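Local structure of prephenate dehydrogenase (Aquifex aeolicus, 2G5C) at residues Pro71-Arg76 / Trp230-Leu235; Leu102-Glu107 / Ser172-Asp177. The protein probably catalyses the NAD(+)-dependent oxidative decarboxylation of prephenate to 3-(4-hydroxyphenyl)pyruvate, a step in the biosynthesis of tyrosine. One frame throughout, in Å; residues are numbered along the deposited sequence.

In the fold
Both interactions join a helix of the Rossmann-type nucleotide-binding region to a helix of the dimerization region. Interaction 1 is a surface contact beside the NAD. It is made mostly of charges: one carboxylate is shared by two arginines, with E264 of the second subunit as a further partner of R73. A water links the R73 backbone N weakly to the D232 carboxylate. Interaction 2 is partly buried and lies farther from the cofactor. It pairs an apolar V103-P173 contact with one neutral-to-acid hydrogen bond at its rim. The two contacts share no helix but touch each other. L102 packs on V72 and F75, and R76 forms a salt bridge with D105. Helices 173-201 and 227-236 follow each other in the chain.

Interaction 1 of 2, residues Pro71-Arg76 / Trp230-Leu235; sequences PVRTFR and WRDIFL. With NAD (nicotinamide-adenine-dinucleotide), chain E.
R73 reaches across to D232, and charge dominates the contact. Its chain bends at chi2 (-72°), which lays the guanidinium over the carboxylate, with D232 CG above the centre of one face. R73 NH1 and D232 OD1 form a salt bridge, but OD1 lies well out of the guanidinium plane and no N-H points at it. R231 meets the same oxygen in its own guanidinium plane, through NE and NH2. The exact place of OD1 is doubtful in the model. Both arginines gather round D232, their guanidinium planes 18° apart. R73 NH2 also forms a salt bridge with E264 of the second subunit.

Water gives a second link. It accepts from R73 N at 2.8 Å and donates weakly to D232 OD2 at 3.0 Å.

The L235 CD2 methyl lies by the R73 guanidinium, a non-polar neighbour of a charged group.

P71 and the first turn of helix 72-85 face the cofactor. P71 CD packs on NAD C8A at 3.4 Å, and T74 CG2 meets NAD N6A at 3.5 Å. T74 OG1 donates to P71 O at 2.6 Å and also bonds S70 OG. P71 O takes T74 N as well, which probably helps hold this turn.

R73 binds NADH in a structure of this protein, though that ligand is not bound to this chain here. With D232, R231 and E264 it probably forms an ionic link between helix 72-85, helix 227-236 and the second subunit.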
ATOM      1  N   PRO A  71       4.164  25.087  -5.778  1.00 24.46           N
ATOM      2  CA  PRO A  71       2.848  24.466  -5.593  1.00 25.49           C
ATOM      3  C   PRO A  71       1.871  24.890  -6.693  1.00 27.30           C
ATOM      4  O   PRO A  71       1.852  26.054  -7.106  1.00 27.84           O
ATOM      5  CB  PRO A  71       2.436  24.957  -4.210  1.00 26.96           C
ATOM      6  CG  PRO A  71       3.757  25.001  -3.487  1.00 25.97           C
ATOM      7  CD  PRO A  71       4.657  25.661  -4.514  1.00 25.64           C
ATOM      8  N   VAL A  72       1.067  23.951  -7.180  1.00 26.58           N
ATOM      9  CA  VAL A  72       0.113  24.270  -8.238  1.00 27.14           C
ATOM     10  C   VAL A  72      -0.756  25.477  -7.883  1.00 27.49           C
ATOM     11  O   VAL A  72      -1.162  26.236  -8.762  1.00 28.30           O
ATOM     12  CB  VAL A  72      -0.795  23.054  -8.563  1.00 27.99           C
ATOM     13  CG1 VAL A  72      -1.965  23.488  -9.436  1.00 26.43           C
ATOM     14  CG2 VAL A  72       0.017  21.992  -9.290  1.00 25.96           C
ATOM     15  N   ARG A  73      -1.040  25.653  -6.598  1.00 28.72           N
ATOM     16  CA  ARG A  73      -1.850  26.783  -6.149  1.00 29.44           C
ATOM     17  C   ARG A  73      -1.208  28.115  -6.520  1.00 27.46           C
ATOM     18  O   ARG A  73      -1.892  29.130  -6.605  1.00 27.10           O
ATOM     19  CB  ARG A  73      -2.035  26.742  -4.629  1.00 34.18           C
ATOM     20  CG  ARG A  73      -3.112  25.795  -4.126  1.00 41.35           C
ATOM     21  CD  ARG A  73      -4.519  26.307  -4.443  1.00 45.81           C
ATOM     22  NE  ARG A  73      -5.551  25.510  -3.779  1.00 48.16           N
ATOM     23  CZ  ARG A  73      -5.758  25.496  -2.464  1.00 50.84           C
ATOM     24  NH1 ARG A  73      -5.010  26.238  -1.658  1.00 51.28           N
ATOM     25  NH2 ARG A  73      -6.714  24.732  -1.950  1.00 52.88           N
ATOM     26  N   THR A  74       0.102  28.111  -6.738  1.00 26.28           N
ATOM     27  CA  THR A  74       0.824  29.342  -7.066  1.00 25.13           C
ATOM     28  C   THR A  74       0.986  29.621  -8.554  1.00 25.37           C
ATOM     29  O   THR A  74       1.389  30.720  -8.946  1.00 25.39           O
ATOM     30  CB  THR A  74       2.234  29.346  -6.436  1.00 23.73           C
ATOM     31  OG1 THR A  74       3.043  28.331  -7.049  1.00 23.07           O
ATOM     32  CG2 THR A  74       2.150  29.091  -4.943  1.00 23.42           C
ATOM     33  N   PHE A  75       0.678  28.631  -9.381  1.00 25.18           N
ATOM     34  CA  PHE A  75       0.820  28.773 -10.823  1.00 26.80           C
ATOM     35  C   PHE A  75       0.063  29.952 -11.429  1.00 27.86           C
ATOM     36  O   PHE A  75       0.646  30.754 -12.157  1.00 27.69           O
ATOM     37  CB  PHE A  75       0.394  27.475 -11.516  1.00 25.43           C
ATOM     38  CG  PHE A  75       1.379  26.340 -11.354  1.00 25.55           C
ATOM     39  CD1 PHE A  75       2.298  26.331 -10.303  1.00 24.63           C
ATOM     40  CD2 PHE A  75       1.368  25.268 -12.242  1.00 24.13           C
ATOM     41  CE1 PHE A  75       3.191  25.272 -10.139  1.00 23.60           C
ATOM     42  CE2 PHE A  75       2.255  24.204 -12.090  1.00 24.56           C
ATOM     43  CZ  PHE A  75       3.170  24.203 -11.036  1.00 24.36           C
ATOM     44  N   ARG A  76      -1.227  30.062 -11.132  1.00 29.32           N
ATOM     45  CA  ARG A  76      -2.027  31.146 -11.697  1.00 32.29           C
ATOM     46  C   ARG A  76      -1.508  32.541 -11.341  1.00 33.08           C
ATOM     47  O   ARG A  76      -1.428  33.412 -12.210  1.00 33.93           O
ATOM     48  CB  ARG A  76      -3.492  30.993 -11.277  1.00 32.83           C
ATOM     49  CG  ARG A  76      -4.177  29.770 -11.884  1.00 33.32           C
ATOM     50  CD  ARG A  76      -5.644  29.699 -11.487  1.00 36.47           C
ATOM     51  NE  ARG A  76      -6.352  28.574 -12.101  1.00 38.09           N
ATOM     52  CZ  ARG A  76      -6.195  27.298 -11.756  1.00 37.74           C
ATOM     53  NH1 ARG A  76      -5.350  26.959 -10.796  1.00 38.01           N
ATOM     54  NH2 ARG A  76      -6.895  26.356 -12.373  1.00 38.09           N
ATOM     55  N   TRP A 230      -1.939  17.510  -0.848  1.00 25.44           N
ATOM     56  CA  TRP A 230      -3.129  16.718  -1.110  1.00 25.54           C
ATOM     57  C   TRP A 230      -4.422  17.506  -0.933  1.00 26.16           C
ATOM     58  O   TRP A 230      -5.415  17.224  -1.604  1.00 24.65           O
ATOM     59  CB  TRP A 230      -3.105  15.431  -0.267  1.00 23.13           C
ATOM     60  CG  TRP A 230      -2.145  14.452  -0.879  1.00 20.34           C
ATOM     61  CD1 TRP A 230      -0.866  14.179  -0.475  1.00 19.78           C
ATOM     62  CD2 TRP A 230      -2.328  13.757  -2.119  1.00 18.25           C
ATOM     63  NE1 TRP A 230      -0.240  13.367  -1.396  1.00 18.04           N
ATOM     64  CE2 TRP A 230      -1.115  13.095  -2.414  1.00 18.36           C
ATOM     65  CE3 TRP A 230      -3.401  13.636  -3.013  1.00 19.20           C
ATOM     66  CZ2 TRP A 230      -0.943  12.324  -3.569  1.00 18.13           C
ATOM     67  CZ3 TRP A 230      -3.231  12.870  -4.159  1.00 19.00           C
ATOM     68  CH2 TRP A 230      -2.007  12.225  -4.427  1.00 19.42           C
ATOM     69  N   ARG A 231      -4.419  18.502  -0.049  1.00 27.06           N
ATOM     70  CA  ARG A 231      -5.612  19.331   0.121  1.00 27.88           C
ATOM     71  C   ARG A 231      -5.818  20.086  -1.186  1.00 27.22           C
ATOM     72  O   ARG A 231      -6.946  20.295  -1.632  1.00 27.80           O
ATOM     73  CB  ARG A 231      -5.433  20.367   1.229  1.00 30.61           C
ATOM     74  CG  ARG A 231      -6.568  21.393   1.258  1.00 32.59           C
ATOM     75  CD  ARG A 231      -6.143  22.707   1.891  1.00 35.19           C
ATOM     76  NE  ARG A 231      -5.198  23.439   1.057  1.00 36.18           N
ATOM     77  CZ  ARG A 231      -4.542  24.525   1.454  1.00 39.05           C
ATOM     78  NH1 ARG A 231      -4.729  24.999   2.679  1.00 38.79           N
ATOM     79  NH2 ARG A 231      -3.702  25.139   0.629  1.00 38.60           N
ATOM     80  N   ASP A 232      -4.713  20.505  -1.792  1.00 25.88           N
ATOM     81  CA  ASP A 232      -4.780  21.247  -3.044  1.00 26.01           C
ATOM     82  C   ASP A 232      -5.185  20.327  -4.190  1.00 24.42           C
ATOM     83  O   ASP A 232      -6.008  20.691  -5.021  1.00 24.57           O
ATOM     84  CB  ASP A 232      -3.431  21.912  -3.344  1.00 27.77           C
ATOM     85  CG  ASP A 232      -3.021  22.915  -2.271  1.00 29.92           C
ATOM     86  OD1 ASP A 232      -3.917  23.535  -1.664  1.00 30.04           O
ATOM     87  OD2 ASP A 232      -1.806  23.097  -2.043  1.00 30.99           O
ATOM     88  N   ILE A 233      -4.613  19.131  -4.225  1.00 23.29           N
ATOM     89  CA  ILE A 233      -4.947  18.184  -5.274  1.00 22.56           C
ATOM     90  C   ILE A 233      -6.424  17.814  -5.191  1.00 22.19           C
ATOM     91  O   ILE A 233      -7.117  17.808  -6.201  1.00 22.50           O
ATOM     92  CB  ILE A 233      -4.077  16.910  -5.171  1.00 21.93           C
ATOM     93  CG1 ILE A 233      -2.621  17.261  -5.488  1.00 23.56           C
ATOM     94  CG2 ILE A 233      -4.596  15.836  -6.118  1.00 22.32           C
ATOM     95  CD1 ILE A 233      -1.658  16.090  -5.374  1.00 22.26           C
ATOM     96  N   PHE A 234      -6.908  17.517  -3.989  1.00 23.39           N
ATOM     97  CA  PHE A 234      -8.309  17.150  -3.817  1.00 25.09           C
ATOM     98  C   PHE A 234      -9.238  18.292  -4.221  1.00 25.85           C
ATOM     99  O   PHE A 234     -10.355  18.053  -4.681  1.00 26.20           O
ATOM    100  CB  PHE A 234      -8.591  16.714  -2.369  1.00 24.07           C
ATOM    101  CG  PHE A 234      -7.930  15.414  -1.982  1.00 23.76           C
ATOM    102  CD1 PHE A 234      -7.710  14.417  -2.932  1.00 21.74           C
ATOM    103  CD2 PHE A 234      -7.563  15.168  -0.662  1.00 21.99           C
ATOM    104  CE1 PHE A 234      -7.133  13.195  -2.574  1.00 20.95           C
ATOM    105  CE2 PHE A 234      -6.986  13.948  -0.292  1.00 19.42           C
ATOM    106  CZ  PHE A 234      -6.769  12.961  -1.250  1.00 20.74           C
ATOM    107  N   LEU A 235      -8.780  19.531  -4.059  1.00 27.22           N
ATOM    108  CA  LEU A 235      -9.583  20.686  -4.453  1.00 29.25           C
ATOM    109  C   LEU A 235      -9.519  20.869  -5.968  1.00 29.11           C
ATOM    110  O   LEU A 235     -10.545  20.985  -6.635  1.00 29.83           O
ATOM    111  CB  LEU A 235      -9.072  21.975  -3.795  1.00 30.97           C
ATOM    112  CG  LEU A 235      -9.650  23.263  -4.414  1.00 34.57           C
ATOM    113  CD1 LEU A 235     -11.139  23.369  -4.105  1.00 33.12           C
ATOM    114  CD2 LEU A 235      -8.914  24.482  -3.880  1.00 34.83           C
TER
HETATM  115  PA  NAD E3686       8.978  21.348  -2.404  1.00 33.72           P
HETATM  116  O1A NAD E3686      10.211  20.554  -2.283  1.00 31.02           O
HETATM  117  O2A NAD E3686       8.261  21.671  -1.111  1.00 30.42           O
HETATM  118  O5B NAD E3686       9.372  22.669  -3.201  1.00 32.16           O
HETATM  119  C5B NAD E3686       8.401  23.641  -3.465  1.00 31.31           C
HETATM  120  C4B NAD E3686       9.077  24.996  -3.568  1.00 28.47           C
HETATM  121  O4B NAD E3686       8.030  25.903  -3.793  1.00 30.43           O
HETATM  122  C3B NAD E3686       9.748  25.445  -2.250  1.00 30.82           C
HETATM  123  O3B NAD E3686      11.142  25.681  -2.409  1.00 29.46           O
HETATM  124  C2B NAD E3686       8.935  26.680  -1.853  1.00 31.01           C
HETATM  125  O2B NAD E3686       9.629  27.676  -1.132  1.00 30.47           O
HETATM  126  C1B NAD E3686       8.446  27.106  -3.217  1.00 30.12           C
HETATM  127  N9A NAD E3686       7.313  28.043  -3.316  1.00 30.09           N
HETATM  128  C8A NAD E3686       6.138  28.072  -2.603  1.00 27.82           C
HETATM  129  N7A NAD E3686       5.396  29.105  -3.038  1.00 30.08           N
HETATM  130  C5A NAD E3686       6.074  29.740  -4.021  1.00 30.74           C
HETATM  131  C6A NAD E3686       5.814  30.855  -4.833  1.00 28.94           C
HETATM  132  N6A NAD E3686       4.685  31.531  -4.719  1.00 30.57           N
HETATM  133  N1A NAD E3686       6.759  31.257  -5.779  1.00 30.91           N
HETATM  134  C2A NAD E3686       7.960  30.562  -5.923  1.00 30.49           C
HETATM  135  N3A NAD E3686       8.226  29.458  -5.124  1.00 33.27           N
HETATM  136  C4A NAD E3686       7.291  29.068  -4.196  1.00 30.27           C
HETATM  137  O3  NAD E3686       7.898  20.630  -3.401  1.00 33.51           O
HETATM  138  PN  NAD E3686       8.244  19.600  -4.585  1.00 35.85           P
HETATM  139  O1N NAD E3686       9.536  19.989  -5.181  1.00 33.26           O
HETATM  140  O2N NAD E3686       8.164  18.223  -4.025  1.00 36.82           O
HETATM  141  O5D NAD E3686       7.068  19.713  -5.685  1.00 39.31           O
HETATM  142  C5D NAD E3686       6.854  20.903  -6.418  1.00 37.72           C
HETATM  143  C4D NAD E3686       5.760  20.749  -7.499  1.00 36.50           C
HETATM  144  O4D NAD E3686       5.949  19.535  -8.207  1.00 37.28           O
HETATM  145  C3D NAD E3686       4.290  20.754  -7.056  1.00 37.26           C
HETATM  146  O3D NAD E3686       3.571  21.675  -7.880  1.00 36.27           O
HETATM  147  C2D NAD E3686       3.789  19.331  -7.248  1.00 37.35           C
HETATM  148  O2D NAD E3686       2.418  19.269  -7.632  1.00 34.62           O
HETATM  149  C1D NAD E3686       4.758  18.778  -8.291  1.00 36.28           C
HETATM  150  N1N NAD E3686       5.118  17.331  -8.176  1.00 37.05           N
HETATM  151  C2N NAD E3686       5.598  16.864  -6.954  1.00 37.34           C
HETATM  152  C3N NAD E3686       5.944  15.514  -6.811  1.00 38.73           C
HETATM  153  C7N NAD E3686       6.461  15.029  -5.488  1.00 39.37           C
HETATM  154  O7N NAD E3686       6.790  13.706  -5.382  1.00 41.08           O
HETATM  155  N7N NAD E3686       6.614  15.809  -4.433  1.00 39.82           N
HETATM  156  C4N NAD E3686       5.797  14.642  -7.925  1.00 38.80           C
HETATM  157  C5N NAD E3686       5.309  15.127  -9.160  1.00 37.80           C
HETATM  158  C6N NAD E3686       4.970  16.486  -9.272  1.00 38.49           C
HETATM  159  O   HOH W   1      -1.171  23.443  -4.925  1.00 32.01           O

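Interaction 2 of 2, residues Leu102-Glu107 / Ser172-Asp177; sequences LVYDLE and SPELHD
V103 and P173 make the tight, buried part of this contact. V103 CG1 lies 3.9 Å from P173 CG, and the valine's other methyl comes close to the same pyrrolidine ring. The Y104 side chain extends this patch: Y104 CZ is 3.9 Å from P173 CG, and its hydroxyl lies beside P173 CD.

The outer side is polar and looser. Y104 OH donates to E174 OE1 at 2.7 Å, using the syn lone pair of that oxygen. OE1 sits at the ring edge, near its plane, while the carboxylate is turned 35° from the ring. E174 bends at chi2 (-72°), which brings its acid back to the phenol. E174 is exposed, and both residues touch a crystal neighbour. With a phenylalanine here the hydroxyl is gone, and the E174 carboxylate would probably lose its donor and turn more freely.

S172 caps the start of helix 173-201: its OG accepts from L175 N at 3.0 Å. Farther in, H176 is hydrogen-bonded to D177 through ND1 and to H118 through NE2.

The short helix axes run roughly antiparallel, at 145°. Helix 173-201 begins just after strand 167-170, which is outermost in the sheet within this chain. Helix 101-110 packs through V103 and L106 on F114 of strand 114-120, and through L102 and L106 on helix 72-85.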
ATOM      1  N   LEU A 102      -6.358  23.664 -15.085  1.00 30.65           N
ATOM      2  CA  LEU A 102      -5.146  24.449 -14.891  1.00 29.72           C
ATOM      3  C   LEU A 102      -4.433  24.741 -16.205  1.00 29.33           C
ATOM      4  O   LEU A 102      -3.864  25.815 -16.387  1.00 29.07           O
ATOM      5  CB  LEU A 102      -4.184  23.714 -13.960  1.00 29.67           C
ATOM      6  CG  LEU A 102      -2.801  24.348 -13.819  1.00 30.00           C
ATOM      7  CD1 LEU A 102      -2.904  25.634 -12.999  1.00 28.12           C
ATOM      8  CD2 LEU A 102      -1.855  23.363 -13.151  1.00 30.98           C
ATOM      9  N   VAL A 103      -4.454  23.777 -17.117  1.00 28.89           N
ATOM     10  CA  VAL A 103      -3.789  23.947 -18.397  1.00 28.36           C
ATOM     11  C   VAL A 103      -4.435  25.031 -19.249  1.00 28.98           C
ATOM     12  O   VAL A 103      -3.736  25.811 -19.886  1.00 28.91           O
ATOM     13  CB  VAL A 103      -3.762  22.630 -19.199  1.00 27.42           C
ATOM     14  CG1 VAL A 103      -3.220  22.882 -20.595  1.00 26.15           C
ATOM     15  CG2 VAL A 103      -2.891  21.609 -18.484  1.00 26.79           C
ATOM     16  N   TYR A 104      -5.763  25.081 -19.255  1.00 29.29           N
ATOM     17  CA  TYR A 104      -6.476  26.083 -20.040  1.00 32.33           C
ATOM     18  C   TYR A 104      -6.341  27.470 -19.427  1.00 32.76           C
ATOM     19  O   TYR A 104      -6.268  28.468 -20.147  1.00 31.68           O
ATOM     20  CB  TYR A 104      -7.955  25.704 -20.170  1.00 33.68           C
ATOM     21  CG  TYR A 104      -8.161  24.351 -20.820  1.00 33.41           C
ATOM     22  CD1 TYR A 104      -7.717  24.105 -22.119  1.00 33.92           C
ATOM     23  CD2 TYR A 104      -8.768  23.308 -20.123  1.00 34.25           C
ATOM     24  CE1 TYR A 104      -7.866  22.851 -22.706  1.00 33.34           C
ATOM     25  CE2 TYR A 104      -8.923  22.050 -20.702  1.00 33.77           C
ATOM     26  CZ  TYR A 104      -8.468  21.829 -21.991  1.00 33.66           C
ATOM     27  OH  TYR A 104      -8.596  20.581 -22.559  1.00 34.22           O
ATOM     28  N   ASP A 105      -6.307  27.541 -18.100  1.00 32.84           N
ATOM     29  CA  ASP A 105      -6.164  28.832 -17.441  1.00 34.41           C
ATOM     30  C   ASP A 105      -4.771  29.394 -17.705  1.00 34.33           C
ATOM     31  O   ASP A 105      -4.611  30.598 -17.919  1.00 34.40           O
ATOM     32  CB  ASP A 105      -6.395  28.718 -15.929  1.00 36.00           C
ATOM     33  CG  ASP A 105      -7.806  28.290 -15.585  1.00 37.48           C
ATOM     34  OD1 ASP A 105      -8.735  28.628 -16.347  1.00 39.39           O
ATOM     35  OD2 ASP A 105      -7.990  27.624 -14.545  1.00 40.97           O
ATOM     36  N   LEU A 106      -3.766  28.524 -17.692  1.00 32.85           N
ATOM     37  CA  LEU A 106      -2.401  28.965 -17.941  1.00 33.61           C
ATOM     38  C   LEU A 106      -2.219  29.394 -19.394  1.00 34.32           C
ATOM     39  O   LEU A 106      -1.450  30.318 -19.675  1.00 32.84           O
ATOM     40  CB  LEU A 106      -1.398  27.865 -17.568  1.00 34.52           C
ATOM     41  CG  LEU A 106      -1.330  27.554 -16.064  1.00 35.39           C
ATOM     42  CD1 LEU A 106      -0.213  26.554 -15.783  1.00 36.19           C
ATOM     43  CD2 LEU A 106      -1.084  28.838 -15.284  1.00 34.63           C
ATOM     44  N   GLU A 107      -2.921  28.729 -20.312  1.00 33.88           N
ATOM     45  CA  GLU A 107      -2.841  29.086 -21.729  1.00 34.97           C
ATOM     46  C   GLU A 107      -3.489  30.452 -21.938  1.00 34.79           C
ATOM     47  O   GLU A 107      -3.013  31.254 -22.731  1.00 35.23           O
ATOM     48  CB  GLU A 107      -3.569  28.066 -22.611  1.00 35.45           C
ATOM     49  CG  GLU A 107      -3.001  26.656 -22.617  1.00 37.46           C
ATOM     50  CD  GLU A 107      -3.655  25.778 -23.678  1.00 39.11           C
ATOM     51  OE1 GLU A 107      -4.899  25.814 -23.799  1.00 37.86           O
ATOM     52  OE2 GLU A 107      -2.928  25.049 -24.388  1.00 39.50           O
ATOM     53  N   SER A 172      -4.854  14.401 -23.033  1.00 28.65           N
ATOM     54  CA  SER A 172      -5.557  15.668 -22.969  1.00 26.89           C
ATOM     55  C   SER A 172      -5.554  16.070 -21.497  1.00 27.44           C
ATOM     56  O   SER A 172      -5.390  15.223 -20.614  1.00 25.96           O
ATOM     57  CB  SER A 172      -6.999  15.521 -23.450  1.00 28.58           C
ATOM     58  OG  SER A 172      -7.765  14.762 -22.529  1.00 29.47           O
ATOM     59  N   PRO A 173      -5.703  17.371 -21.212  1.00 26.45           N
ATOM     60  CA  PRO A 173      -5.717  17.838 -19.825  1.00 26.43           C
ATOM     61  C   PRO A 173      -6.755  17.102 -18.972  1.00 27.45           C
ATOM     62  O   PRO A 173      -6.498  16.763 -17.814  1.00 25.24           O
ATOM     63  CB  PRO A 173      -6.035  19.316 -19.976  1.00 25.72           C
ATOM     64  CG  PRO A 173      -5.297  19.670 -21.221  1.00 24.76           C
ATOM     65  CD  PRO A 173      -5.622  18.510 -22.147  1.00 25.73           C
ATOM     66  N   GLU A 174      -7.927  16.856 -19.554  1.00 26.82           N
ATOM     67  CA  GLU A 174      -9.000  16.182 -18.840  1.00 26.80           C
ATOM     68  C   GLU A 174      -8.773  14.689 -18.643  1.00 24.08           C
ATOM     69  O   GLU A 174      -9.118  14.146 -17.593  1.00 24.71           O
ATOM     70  CB  GLU A 174     -10.347  16.426 -19.533  1.00 28.77           C
ATOM     71  CG  GLU A 174     -10.287  16.520 -21.054  1.00 34.83           C
ATOM     72  CD  GLU A 174      -9.644  17.813 -21.542  1.00 35.41           C
ATOM     73  OE1 GLU A 174     -10.134  18.906 -21.176  1.00 38.01           O
ATOM     74  OE2 GLU A 174      -8.648  17.736 -22.291  1.00 37.68           O
ATOM     75  N   LEU A 175      -8.194  14.021 -19.634  1.00 22.81           N
ATOM     76  CA  LEU A 175      -7.938  12.595 -19.500  1.00 23.64           C
ATOM     77  C   LEU A 175      -6.883  12.372 -18.425  1.00 22.91           C
ATOM     78  O   LEU A 175      -6.973  11.426 -17.649  1.00 20.67           O
ATOM     79  CB  LEU A 175      -7.468  11.987 -20.821  1.00 23.63           C
ATOM     80  CG  LEU A 175      -7.214  10.474 -20.784  1.00 27.25           C
ATOM     81  CD1 LEU A 175      -8.460   9.739 -20.292  1.00 26.35           C
ATOM     82  CD2 LEU A 175      -6.815   9.988 -22.174  1.00 26.37           C
ATOM     83  N   HIS A 176      -5.884  13.249 -18.376  1.00 21.33           N
ATOM     84  CA  HIS A 176      -4.836  13.124 -17.365  1.00 21.50           C
ATOM     85  C   HIS A 176      -5.434  13.164 -15.967  1.00 19.08           C
ATOM     86  O   HIS A 176      -5.147  12.306 -15.141  1.00 18.97           O
ATOM     87  CB  HIS A 176      -3.803  14.246 -17.519  1.00 20.89           C
ATOM     88  CG  HIS A 176      -2.813  14.325 -16.395  1.00 19.78           C
ATOM     89  ND1 HIS A 176      -3.117  14.880 -15.169  1.00 20.11           N
ATOM     90  CD2 HIS A 176      -1.520  13.926 -16.315  1.00 18.89           C
ATOM     91  CE1 HIS A 176      -2.056  14.822 -14.384  1.00 20.06           C
ATOM     92  NE2 HIS A 176      -1.074  14.247 -15.055  1.00 19.84           N
ATOM     93  N   ASP A 177      -6.281  14.153 -15.704  1.00 19.34           N
ATOM     94  CA  ASP A 177      -6.885  14.277 -14.385  1.00 19.57           C
ATOM     95  C   ASP A 177      -7.851  13.157 -14.045  1.00 20.16           C
ATOM     96  O   ASP A 177      -8.071  12.851 -12.874  1.00 20.96           O
ATOM     97  CB  ASP A 177      -7.574  15.631 -14.246  1.00 18.69           C
ATOM     98  CG  ASP A 177      -6.585  16.757 -14.017  1.00 21.08           C
ATOM     99  OD1 ASP A 177      -5.377  16.542 -14.264  1.00 20.50           O
ATOM    100  OD2 ASP A 177      -7.015  17.852 -13.601  1.00 22.55           O
TER